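Local coordinates for uncharacterized protein YjgB (Bacillus subtilis, PDB 4YGT), which is of unknown function but is a putative secreted lipoprotein and the first structural representative of the DUF4309 family, at residues Leu23-Met32 with Tyr135-Phe144; Pro59-Asp67 with Gly79-Glu90. All coordinates share one frame; numbering follows the deposited sequence.

Contact 1: Leu23-Met32 with Tyr135-Phe144. With EDO (1,2-ethanediol), chain F.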
loop_
_atom_site.group_PDB
_atom_site.type_symbol
_atom_site.label_atom_id
_atom_site.label_comp_id
_atom_site.label_asym_id
_atom_site.label_seq_id
_atom_site.Cartn_x
_atom_site.Cartn_y
_atom_site.Cartn_z
ATOM N N LEU A 23 -1.978 -7.359 5.650
ATOM C CA LEU A 23 -1.857 -6.820 4.299
ATOM C C LEU A 23 -1.864 -7.941 3.265
ATOM O O LEU A 23 -2.586 -7.835 2.283
ATOM C CB LEU A 23 -0.586 -5.985 4.147
ATOM C CG LEU A 23 -0.533 -4.639 4.815
ATOM C CD1 LEU A 23 0.916 -4.146 4.881
ATOM C CD2 LEU A 23 -1.387 -3.611 4.077
ATOM N N TYR A 24 -1.091 -9.018 3.505
ATOM C CA TYR A 24 -1.005 -10.196 2.645
ATOM C C TYR A 24 -2.375 -10.861 2.494
ATOM O O TYR A 24 -2.762 -11.183 1.372
ATOM C CB TYR A 24 0.028 -11.197 3.184
ATOM C CG TYR A 24 0.209 -12.437 2.327
ATOM C CD1 TYR A 24 0.926 -12.388 1.133
ATOM C CD2 TYR A 24 -0.323 -13.664 2.719
ATOM C CE1 TYR A 24 1.098 -13.526 0.345
ATOM C CE2 TYR A 24 -0.149 -14.811 1.943
ATOM C CZ TYR A 24 0.558 -14.737 0.756
ATOM O OH TYR A 24 0.720 -15.872 -0.003
ATOM N N ASN A 25 -3.104 -11.003 3.615
ATOM C CA ASN A 25 -4.449 -11.569 3.731
ATOM C C ASN A 25 -5.459 -10.822 2.866
ATOM O O ASN A 25 -6.020 -11.440 1.963
ATOM C CB ASN A 25 -4.901 -11.553 5.210
ATOM C CG ASN A 25 -6.312 -12.063 5.521
ATOM O OD1 ASN A 25 -6.623 -13.252 5.400
ATOM N ND2 ASN A 25 -7.159 -11.192 6.062
ATOM N N THR A 26 -5.646 -9.501 3.090
ATOM C CA THR A 26 -6.670 -8.729 2.390
ATOM C C THR A 26 -6.327 -8.519 0.916
ATOM O O THR A 26 -7.246 -8.440 0.089
ATOM C CB THR A 26 -7.027 -7.397 3.099
ATOM O OG1 THR A 26 -6.024 -6.417 2.875
ATOM C CG2 THR A 26 -7.258 -7.571 4.574
ATOM N N ALA A 27 -5.039 -8.495 0.582
ATOM C CA ALA A 27 -4.534 -8.383 -0.803
ATOM C C ALA A 27 -5.176 -9.407 -1.761
ATOM O O ALA A 27 -5.364 -9.080 -2.923
ATOM C CB ALA A 27 -3.034 -8.551 -0.819
ATOM N N TYR A 28 -5.584 -10.591 -1.267
ATOM C CA TYR A 28 -6.274 -11.626 -2.073
ATOM C C TYR A 28 -7.706 -11.207 -2.513
ATOM O O TYR A 28 -8.213 -11.738 -3.507
ATOM C CB TYR A 28 -6.352 -12.937 -1.310
ATOM C CG TYR A 28 -5.080 -13.746 -1.347
ATOM C CD1 TYR A 28 -4.092 -13.567 -0.386
ATOM C CD2 TYR A 28 -4.899 -14.751 -2.294
ATOM C CE1 TYR A 28 -2.926 -14.327 -0.398
ATOM C CE2 TYR A 28 -3.728 -15.511 -2.329
ATOM C CZ TYR A 28 -2.746 -15.298 -1.375
ATOM O OH TYR A 28 -1.611 -16.061 -1.379
ATOM N N LYS A 29 -8.328 -10.261 -1.781
ATOM C CA LYS A 29 -9.635 -9.620 -2.038
ATOM C C LYS A 29 -9.495 -8.392 -2.958
ATOM O O LYS A 29 -10.510 -7.779 -3.300
ATOM C CB LYS A 29 -10.251 -9.041 -0.734
ATOM C CG LYS A 29 -10.723 -9.918 0.382
ATOM C CD LYS A 29 -11.244 -8.914 1.441
ATOM C CE LYS A 29 -11.919 -9.492 2.654
ATOM N NZ LYS A 29 -12.365 -8.425 3.595
ATOM N N GLY A 30 -8.263 -7.940 -3.182
ATOM C CA GLY A 30 -7.992 -6.720 -3.954
ATOM C C GLY A 30 -8.327 -5.464 -3.161
ATOM O O GLY A 30 -8.802 -4.461 -3.704
ATOM N N GLU A 31 -8.104 -5.547 -1.854
ATOM C CA GLU A 31 -8.355 -4.496 -0.879
ATOM C C GLU A 31 -7.213 -4.381 0.088
ATOM O O GLU A 31 -6.455 -5.329 0.271
ATOM C CB GLU A 31 -9.606 -4.831 -0.053
ATOM C CG GLU A 31 -10.921 -4.736 -0.780
ATOM C CD GLU A 31 -12.097 -5.234 0.034
ATOM O OE1 GLU A 31 -12.046 -5.193 1.289
ATOM O OE2 GLU A 31 -13.080 -5.670 -0.601
HETATM N N MSE A 32 -7.163 -3.277 0.792
HETATM C CA MSE A 32 -6.224 -3.087 1.877
HETATM C C MSE A 32 -7.035 -3.010 3.181
HETATM O O MSE A 32 -8.265 -2.863 3.120
HETATM C CB MSE A 32 -5.335 -1.897 1.618
HETATM C CG MSE A 32 -4.420 -2.182 0.470
HETATM SE SE MSE A 32 -2.882 -1.111 0.650
HETATM C CE MSE A 32 -1.590 -2.269 0.009
ATOM N N TYR A 135 4.970 -9.904 -3.682
ATOM C CA TYR A 135 4.284 -11.116 -3.219
ATOM C C TYR A 135 2.994 -11.303 -4.019
ATOM O O TYR A 135 2.168 -10.407 -4.023
ATOM C CB TYR A 135 3.986 -11.036 -1.705
ATOM C CG TYR A 135 5.206 -11.322 -0.857
ATOM C CD1 TYR A 135 5.532 -12.622 -0.488
ATOM C CD2 TYR A 135 6.053 -10.294 -0.449
ATOM C CE1 TYR A 135 6.671 -12.895 0.269
ATOM C CE2 TYR A 135 7.184 -10.553 0.324
ATOM C CZ TYR A 135 7.490 -11.856 0.682
ATOM O OH TYR A 135 8.612 -12.119 1.441
ATOM N N ASP A 136 2.838 -12.439 -4.728
ATOM C CA ASP A 136 1.622 -12.686 -5.503
ATOM C C ASP A 136 0.499 -13.104 -4.559
ATOM O O ASP A 136 0.727 -13.921 -3.663
ATOM C CB ASP A 136 1.845 -13.732 -6.602
ATOM C CG ASP A 136 2.736 -13.286 -7.759
ATOM O OD1 ASP A 136 2.823 -12.055 -8.015
ATOM O OD2 ASP A 136 3.272 -14.166 -8.459
ATOM N N THR A 137 -0.689 -12.486 -4.720
ATOM C CA THR A 137 -1.869 -12.703 -3.868
ATOM C C THR A 137 -3.141 -12.927 -4.727
ATOM O O THR A 137 -4.002 -12.055 -4.859
ATOM C CB THR A 137 -2.041 -11.524 -2.879
ATOM O OG1 THR A 137 -2.269 -10.326 -3.623
ATOM C CG2 THR A 137 -0.839 -11.345 -1.961
ATOM N N GLY A 138 -3.218 -14.105 -5.312
ATOM C CA GLY A 138 -4.319 -14.505 -6.177
ATOM C C GLY A 138 -4.323 -13.740 -7.481
ATOM O O GLY A 138 -3.386 -13.856 -8.275
ATOM N N ARG A 139 -5.380 -12.941 -7.688
ATOM C CA ARG A 139 -5.553 -12.067 -8.846
ATOM C C ARG A 139 -4.721 -10.784 -8.707
ATOM O O ARG A 139 -4.610 -10.024 -9.669
ATOM C CB ARG A 139 -7.025 -11.640 -8.952
ATOM C CG ARG A 139 -8.019 -12.728 -9.228
ATOM C CD ARG A 139 -9.151 -12.163 -10.040
ATOM N NE ARG A 139 -10.300 -11.850 -9.201
ATOM C CZ ARG A 139 -11.481 -11.476 -9.673
ATOM N NH1 ARG A 139 -11.672 -11.348 -10.980
ATOM N NH2 ARG A 139 -12.483 -11.231 -8.844
ATOM N N TYR A 140 -4.224 -10.492 -7.489
ATOM C CA TYR A 140 -3.521 -9.243 -7.199
ATOM C C TYR A 140 -2.067 -9.485 -6.784
ATOM O O TYR A 140 -1.615 -10.633 -6.714
ATOM C CB TYR A 140 -4.301 -8.463 -6.092
ATOM C CG TYR A 140 -5.796 -8.454 -6.354
ATOM C CD1 TYR A 140 -6.363 -7.541 -7.239
ATOM C CD2 TYR A 140 -6.630 -9.428 -5.799
ATOM C CE1 TYR A 140 -7.729 -7.568 -7.530
ATOM C CE2 TYR A 140 -7.993 -9.480 -6.105
ATOM C CZ TYR A 140 -8.538 -8.544 -6.966
ATOM O OH TYR A 140 -9.885 -8.568 -7.252
ATOM N N GLU A 141 -1.320 -8.389 -6.548
ATOM C CA GLU A 141 0.065 -8.456 -6.094
ATOM C C GLU A 141 0.358 -7.310 -5.143
ATOM O O GLU A 141 -0.155 -6.197 -5.314
ATOM C CB GLU A 141 1.062 -8.492 -7.256
ATOM C CG GLU A 141 0.654 -7.667 -8.460
ATOM C CD GLU A 141 1.638 -7.675 -9.606
ATOM O OE1 GLU A 141 2.160 -8.762 -9.948
ATOM O OE2 GLU A 141 1.868 -6.587 -10.178
ATOM N N LEU A 142 1.115 -7.627 -4.086
ATOM C CA LEU A 142 1.528 -6.685 -3.045
ATOM C C LEU A 142 2.952 -6.318 -3.283
ATOM O O LEU A 142 3.819 -7.202 -3.275
ATOM C CB LEU A 142 1.422 -7.314 -1.670
ATOM C CG LEU A 142 0.223 -7.124 -0.849
ATOM C CD1 LEU A 142 0.479 -7.712 0.501
ATOM C CD2 LEU A 142 -0.132 -5.651 -0.696
ATOM N N HIS A 143 3.197 -5.040 -3.515
ATOM C CA HIS A 143 4.513 -4.508 -3.801
ATOM C C HIS A 143 5.043 -3.791 -2.572
ATOM O O HIS A 143 4.594 -2.679 -2.283
ATOM C CB HIS A 143 4.421 -3.541 -4.988
ATOM C CG HIS A 143 4.041 -4.181 -6.285
ATOM N ND1 HIS A 143 4.956 -4.316 -7.316
ATOM C CD2 HIS A 143 2.845 -4.656 -6.701
ATOM C CE1 HIS A 143 4.294 -4.876 -8.312
ATOM N NE2 HIS A 143 3.022 -5.101 -7.990
ATOM N N PHE A 144 5.940 -4.444 -1.805
ATOM C CA PHE A 144 6.551 -3.799 -0.639
ATOM C C PHE A 144 7.762 -3.005 -1.126
ATOM O O PHE A 144 8.783 -3.605 -1.477
ATOM C CB PHE A 144 6.944 -4.807 0.439
ATOM C CG PHE A 144 5.794 -5.536 1.069
ATOM C CD1 PHE A 144 5.339 -6.737 0.539
ATOM C CD2 PHE A 144 5.181 -5.042 2.218
ATOM C CE1 PHE A 144 4.299 -7.441 1.153
ATOM C CE2 PHE A 144 4.126 -5.734 2.818
ATOM C CZ PHE A 144 3.703 -6.938 2.289
HETATM C C1 EDO F . -11.158 -12.320 -5.297
HETATM O O1 EDO F . -10.486 -12.606 -6.526
HETATM C C2 EDO F . -11.296 -10.782 -5.050
HETATM O O2 EDO F . -12.240 -10.123 -5.899
HETATM O O HOH W 1 2.750 -15.349 -2.109
HETATM O O HOH W 2 -7.528 -13.168 -5.729
#
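Tyr135 meets Tyr24 where the last turns of helix 14-27 pack on a beta hairpin of the antiparallel sheet. Tyr135 CB lies at the edge of the Tyr24 ring; the hydroxyl of Tyr135 bonds Gly117 O. A water joins Asp136 O to Tyr24 OH, which also accepts a 2.7 Å bond from Tyr28 OH. Thr137 opens the type II' turn. Its CB sits over the face of the Tyr28 ring, 3.9 Å from the centroid, a CH-pi contact. Its OG1 sits between the backbone N and the carbonyl carbon (chi1 63°), which puts CG2 beside the backbone N, against Tyr24 CD1 and CE1. One face of the Tyr140 ring lies against Gly30, the positive-phi glycine of a Schellman motif. Gly30 CA stands 3.4 Å from the ring centroid, 6° off the normal; Tyr28 O lies at the ring edge and Ala27 O close to CD2. With an alanine in place of Tyr140, a gap would probably open against Gly30 CA and Tyr28 O. Leu142 CD1 reaches Leu23 O and Tyr24 CA, CG touches Ala27 CB at 3.6 Å, and CD2 meets CE of Met32, a selenomethionine, at 3.7 Å. Phe144 CE2 meets Leu23 CD1 at 4.1 Å.

Contact 2: Pro59-Asp67 with Gly79-Glu90. With SO4 (sulfate ion), chain B.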
loop_
_atom_site.group_PDB
_atom_site.type_symbol
_atom_site.label_atom_id
_atom_site.label_comp_id
_atom_site.label_asym_id
_atom_site.label_seq_id
_atom_site.Cartn_x
_atom_site.Cartn_y
_atom_site.Cartn_z
ATOM N N PRO A 59 -4.842 16.001 -4.447
ATOM C CA PRO A 59 -5.595 15.169 -5.396
ATOM C C PRO A 59 -4.870 14.906 -6.712
ATOM O O PRO A 59 -3.783 15.452 -6.946
ATOM C CB PRO A 59 -6.851 16.011 -5.645
ATOM C CG PRO A 59 -6.361 17.408 -5.571
ATOM C CD PRO A 59 -5.253 17.418 -4.538
ATOM N N VAL A 60 -5.497 14.077 -7.584
ATOM C CA VAL A 60 -5.000 13.738 -8.922
ATOM C C VAL A 60 -4.917 15.051 -9.700
ATOM O O VAL A 60 -5.856 15.842 -9.646
ATOM C CB VAL A 60 -5.902 12.677 -9.635
ATOM C CG1 VAL A 60 -5.424 12.401 -11.061
ATOM C CG2 VAL A 60 -5.986 11.375 -8.843
ATOM N N GLY A 61 -3.787 15.299 -10.350
ATOM C CA GLY A 61 -3.570 16.522 -11.113
ATOM C C GLY A 61 -2.104 16.824 -11.292
ATOM O O GLY A 61 -1.361 16.900 -10.306
ATOM N N GLY A 62 -1.703 17.016 -12.548
ATOM C CA GLY A 62 -0.318 17.264 -12.929
ATOM C C GLY A 62 0.418 15.948 -13.022
ATOM O O GLY A 62 -0.145 14.963 -13.504
ATOM N N ASP A 63 1.655 15.900 -12.500
ATOM C CA ASP A 63 2.493 14.694 -12.481
ATOM C C ASP A 63 2.033 13.691 -11.388
ATOM O O ASP A 63 2.669 12.647 -11.191
ATOM C CB ASP A 63 3.973 15.076 -12.275
ATOM C CG ASP A 63 4.321 15.828 -10.992
ATOM O OD1 ASP A 63 3.388 16.170 -10.222
ATOM O OD2 ASP A 63 5.525 16.105 -10.774
ATOM N N ASN A 64 0.938 14.029 -10.675
ATOM C CA ASN A 64 0.362 13.205 -9.630
ATOM C C ASN A 64 -0.863 12.440 -10.135
ATOM O O ASN A 64 -1.894 13.049 -10.446
ATOM C CB ASN A 64 -0.027 14.063 -8.420
ATOM C CG ASN A 64 -0.554 13.226 -7.276
ATOM O OD1 ASN A 64 -0.087 12.108 -7.027
ATOM N ND2 ASN A 64 -1.537 13.749 -6.564
ATOM N N ARG A 65 -0.764 11.106 -10.180
ATOM C CA ARG A 65 -1.905 10.297 -10.611
ATOM C C ARG A 65 -2.599 9.596 -9.413
ATOM O O ARG A 65 -3.431 8.717 -9.622
ATOM C CB ARG A 65 -1.501 9.296 -11.709
ATOM C CG ARG A 65 -0.529 8.238 -11.279
ATOM C CD ARG A 65 0.014 7.472 -12.453
ATOM N NE ARG A 65 0.813 6.369 -11.942
ATOM C CZ ARG A 65 0.317 5.185 -11.614
ATOM N NH1 ARG A 65 -0.970 4.918 -11.815
ATOM N NH2 ARG A 65 1.105 4.247 -11.106
ATOM N N PHE A 66 -2.317 10.058 -8.173
ATOM C CA PHE A 66 -2.886 9.504 -6.942
ATOM C C PHE A 66 -3.638 10.512 -6.140
ATOM O O PHE A 66 -3.131 11.600 -5.886
ATOM C CB PHE A 66 -1.797 8.911 -6.021
ATOM C CG PHE A 66 -1.267 7.579 -6.482
ATOM C CD1 PHE A 66 -0.285 7.505 -7.467
ATOM C CD2 PHE A 66 -1.770 6.392 -5.959
ATOM C CE1 PHE A 66 0.160 6.270 -7.937
ATOM C CE2 PHE A 66 -1.313 5.165 -6.410
ATOM C CZ PHE A 66 -0.364 5.108 -7.409
ATOM N N ASP A 67 -4.832 10.127 -5.674
ATOM C CA ASP A 67 -5.570 10.902 -4.673
ATOM C C ASP A 67 -4.821 10.616 -3.392
ATOM O O ASP A 67 -4.747 9.452 -3.001
ATOM C CB ASP A 67 -7.048 10.480 -4.607
ATOM C CG ASP A 67 -7.955 11.253 -5.532
ATOM O OD1 ASP A 67 -7.525 12.319 -6.047
ATOM O OD2 ASP A 67 -9.090 10.815 -5.731
ATOM N N GLY A 79 -2.859 6.370 -0.906
ATOM C CA GLY A 79 -2.898 6.883 -2.258
ATOM C C GLY A 79 -3.781 5.975 -3.084
ATOM O O GLY A 79 -3.749 4.757 -2.930
ATOM N N PHE A 80 -4.614 6.566 -3.929
ATOM C CA PHE A 80 -5.473 5.829 -4.844
ATOM C C PHE A 80 -5.304 6.363 -6.249
ATOM O O PHE A 80 -5.444 7.553 -6.471
ATOM C CB PHE A 80 -6.941 5.942 -4.418
ATOM C CG PHE A 80 -7.219 5.374 -3.049
ATOM C CD1 PHE A 80 -7.048 6.154 -1.906
ATOM C CD2 PHE A 80 -7.644 4.059 -2.898
ATOM C CE1 PHE A 80 -7.307 5.630 -0.642
ATOM C CE2 PHE A 80 -7.894 3.537 -1.631
ATOM C CZ PHE A 80 -7.722 4.327 -0.514
ATOM N N SER A 81 -4.965 5.497 -7.187
ATOM C CA SER A 81 -4.937 5.832 -8.612
ATOM C C SER A 81 -6.143 5.122 -9.240
ATOM O O SER A 81 -6.652 4.151 -8.669
ATOM C CB SER A 81 -3.612 5.438 -9.258
ATOM O OG SER A 81 -3.490 4.033 -9.384
ATOM N N TYR A 82 -6.632 5.622 -10.371
ATOM C CA TYR A 82 -7.825 5.081 -11.022
ATOM C C TYR A 82 -7.630 4.771 -12.507
ATOM O O TYR A 82 -6.801 5.402 -13.169
ATOM C CB TYR A 82 -8.963 6.100 -10.879
ATOM C CG TYR A 82 -9.108 6.651 -9.474
ATOM C CD1 TYR A 82 -9.642 5.873 -8.447
ATOM C CD2 TYR A 82 -8.676 7.942 -9.161
ATOM C CE1 TYR A 82 -9.731 6.359 -7.143
ATOM C CE2 TYR A 82 -8.769 8.441 -7.858
ATOM C CZ TYR A 82 -9.322 7.655 -6.857
ATOM O OH TYR A 82 -9.451 8.136 -5.574
ATOM N N HIS A 83 -8.440 3.830 -13.051
ATOM C CA HIS A 83 -8.464 3.558 -14.496
ATOM C C HIS A 83 -9.268 4.686 -15.172
ATOM O O HIS A 83 -9.817 5.553 -14.478
ATOM C CB HIS A 83 -9.102 2.187 -14.824
ATOM C CG HIS A 83 -8.456 0.987 -14.204
ATOM N ND1 HIS A 83 -7.266 0.488 -14.678
ATOM C CD2 HIS A 83 -8.920 0.163 -13.235
ATOM C CE1 HIS A 83 -7.015 -0.590 -13.950
ATOM N NE2 HIS A 83 -7.988 -0.829 -13.075
ATOM N N LYS A 84 -9.374 4.653 -16.512
ATOM C CA LYS A 84 -10.151 5.621 -17.279
ATOM C C LYS A 84 -11.629 5.626 -16.796
ATOM O O LYS A 84 -12.192 6.701 -16.563
ATOM C CB LYS A 84 -10.048 5.286 -18.782
ATOM C CG LYS A 84 -10.224 6.475 -19.719
ATOM C CD LYS A 84 -10.018 6.062 -21.189
ATOM C CE LYS A 84 -10.220 7.202 -22.164
ATOM N NZ LYS A 84 -9.794 6.842 -23.544
ATOM N N ASP A 85 -12.200 4.415 -16.549
ATOM C CA ASP A 85 -13.581 4.155 -16.097
ATOM C C ASP A 85 -13.860 4.616 -14.635
ATOM O O ASP A 85 -14.984 4.456 -14.155
ATOM C CB ASP A 85 -13.930 2.652 -16.262
ATOM C CG ASP A 85 -13.265 1.646 -15.325
ATOM O OD1 ASP A 85 -12.466 2.075 -14.445
ATOM O OD2 ASP A 85 -13.570 0.432 -15.444
HETATM N N MSE A 86 -12.836 5.167 -13.953
HETATM C CA MSE A 86 -12.826 5.720 -12.590
HETATM C C MSE A 86 -12.826 4.655 -11.478
HETATM O O MSE A 86 -13.042 5.009 -10.325
HETATM C CB MSE A 86 -13.956 6.727 -12.364
HETATM C CG MSE A 86 -13.766 8.008 -13.151
HETATM SE SE MSE A 86 -15.242 9.235 -12.881
HETATM C CE MSE A 86 -14.688 10.003 -11.129
ATOM N N THR A 87 -12.515 3.384 -11.793
ATOM C CA THR A 87 -12.398 2.353 -10.749
ATOM C C THR A 87 -10.950 2.370 -10.264
ATOM O O THR A 87 -10.072 2.834 -10.993
ATOM C CB THR A 87 -12.851 0.960 -11.227
ATOM O OG1 THR A 87 -11.988 0.512 -12.273
ATOM C CG2 THR A 87 -14.299 0.929 -11.675
ATOM N N ILE A 88 -10.692 1.889 -9.045
ATOM C CA ILE A 88 -9.348 1.909 -8.458
ATOM C C ILE A 88 -8.355 1.019 -9.265
ATOM O O ILE A 88 -8.586 -0.177 -9.461
ATOM C CB ILE A 88 -9.399 1.504 -6.958
ATOM C CG1 ILE A 88 -10.348 2.438 -6.131
ATOM C CG2 ILE A 88 -7.989 1.431 -6.346
ATOM C CD1 ILE A 88 -10.569 1.965 -4.654
ATOM N N SER A 89 -7.233 1.612 -9.709
ATOM C CA SER A 89 -6.211 0.829 -10.412
ATOM C C SER A 89 -5.110 0.407 -9.450
ATOM O O SER A 89 -4.535 -0.654 -9.651
ATOM C CB SER A 89 -5.632 1.577 -11.609
ATOM O OG SER A 89 -5.240 2.899 -11.299
ATOM N N GLU A 90 -4.838 1.202 -8.378
ATOM C CA GLU A 90 -3.784 0.878 -7.413
ATOM C C GLU A 90 -4.034 1.527 -6.078
ATOM O O GLU A 90 -4.544 2.655 -6.014
ATOM C CB GLU A 90 -2.416 1.319 -7.972
ATOM C CG GLU A 90 -1.195 0.948 -7.140
ATOM C CD GLU A 90 0.148 1.265 -7.767
ATOM O OE1 GLU A 90 0.227 1.384 -9.012
ATOM O OE2 GLU A 90 1.134 1.361 -7.005
HETATM S S SO4 B . 4.010 7.178 -10.282
HETATM O O1 SO4 B . 3.160 7.801 -11.305
HETATM O O2 SO4 B . 3.998 7.927 -9.030
HETATM O O3 SO4 B . 3.521 5.814 -10.056
HETATM O O4 SO4 B . 5.393 7.121 -10.718
HETATM O O HOH W 3 -5.351 8.165 -11.741
#
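The outer edge of the antiparallel sheet, where the loop before strand 67-69 enters that strand, forms this contact. Asp67 and Phe80 make an antiparallel hydrogen-bonded pair. Asp67 N gives a 2.8 Å bond to Phe80 O, and Phe80 N returns one of 3.0 Å to Asp67 O. The Asp67 side chain lies on the same face as that of Phe80. Its OD2 accepts a 2.7 Å bond from Tyr82 OH, on the anti side and 25° out of the carboxylate plane. The carboxylate and ring planes are 70° apart. OD2 also bonds His50 NE2 of helix 46-53, while OD1 takes the backbone N of Val60. The one carboxylate therefore ties together loop, strand and helix. Val60 CG2 adds a light touch at the edge of the Tyr82 ring.

Phe66 packs against Gly79 to Ser81 of strand 77-82. Ser81 CB sits over one face of its ring, 3.8 Å from the centroid, in a CH-pi contact. Gly79 C, Phe80 N and Glu90 CD lie round the ring edge. Phe66 CE1 in turn lies over the centre of the Arg65 guanidinium.

Arg65 has CG between the backbone N and the carbonyl carbon (chi1 65°); this and the extended chain to NE carry the guanidinium across Phe66 CE1 to the sulfate. NE bonds sulfate O1 at 2.8 Å and NH2 bonds sulfate O3 at 3.1 Å. The sulfate probably comes from the crystallisation liquor. Arg65 NH2 also forms a long salt bridge with Glu90 OE1, at 3.7 Å. Glu90 OE2 pairs with Arg92, so this carboxylate is shared between two arginines. A water links Arg65 O to Tyr82 N.

Beyond Ser81, Ser89 and Glu90 both face that one residue: a classic beta bulge in the neighbouring strand of an antiparallel sheet.

How the contacts relate
From the N terminus, the chain first runs through helix 14-27, whose end supplies residues 23-32 of contact 1. It then passes helix 46-53 and the loop 59-67. It leaves this loop through strand 67-69, and contact 2 closes when it returns along strand 77-82, with 11 residues between the segments. The chain continues through strand 88-95 and helix 109-116 to the hairpin 135-144, where contact 1 closes a long loop of 102 residues. Contact 2 is thus nested inside contact 1. Both reach the same antiparallel sheet: contact 1 sets the N-terminal helix on strands 131-137 and 140-146, and contact 2 joins edge strand 67-69 to strand 77-82. Their centres are about 19 Å apart.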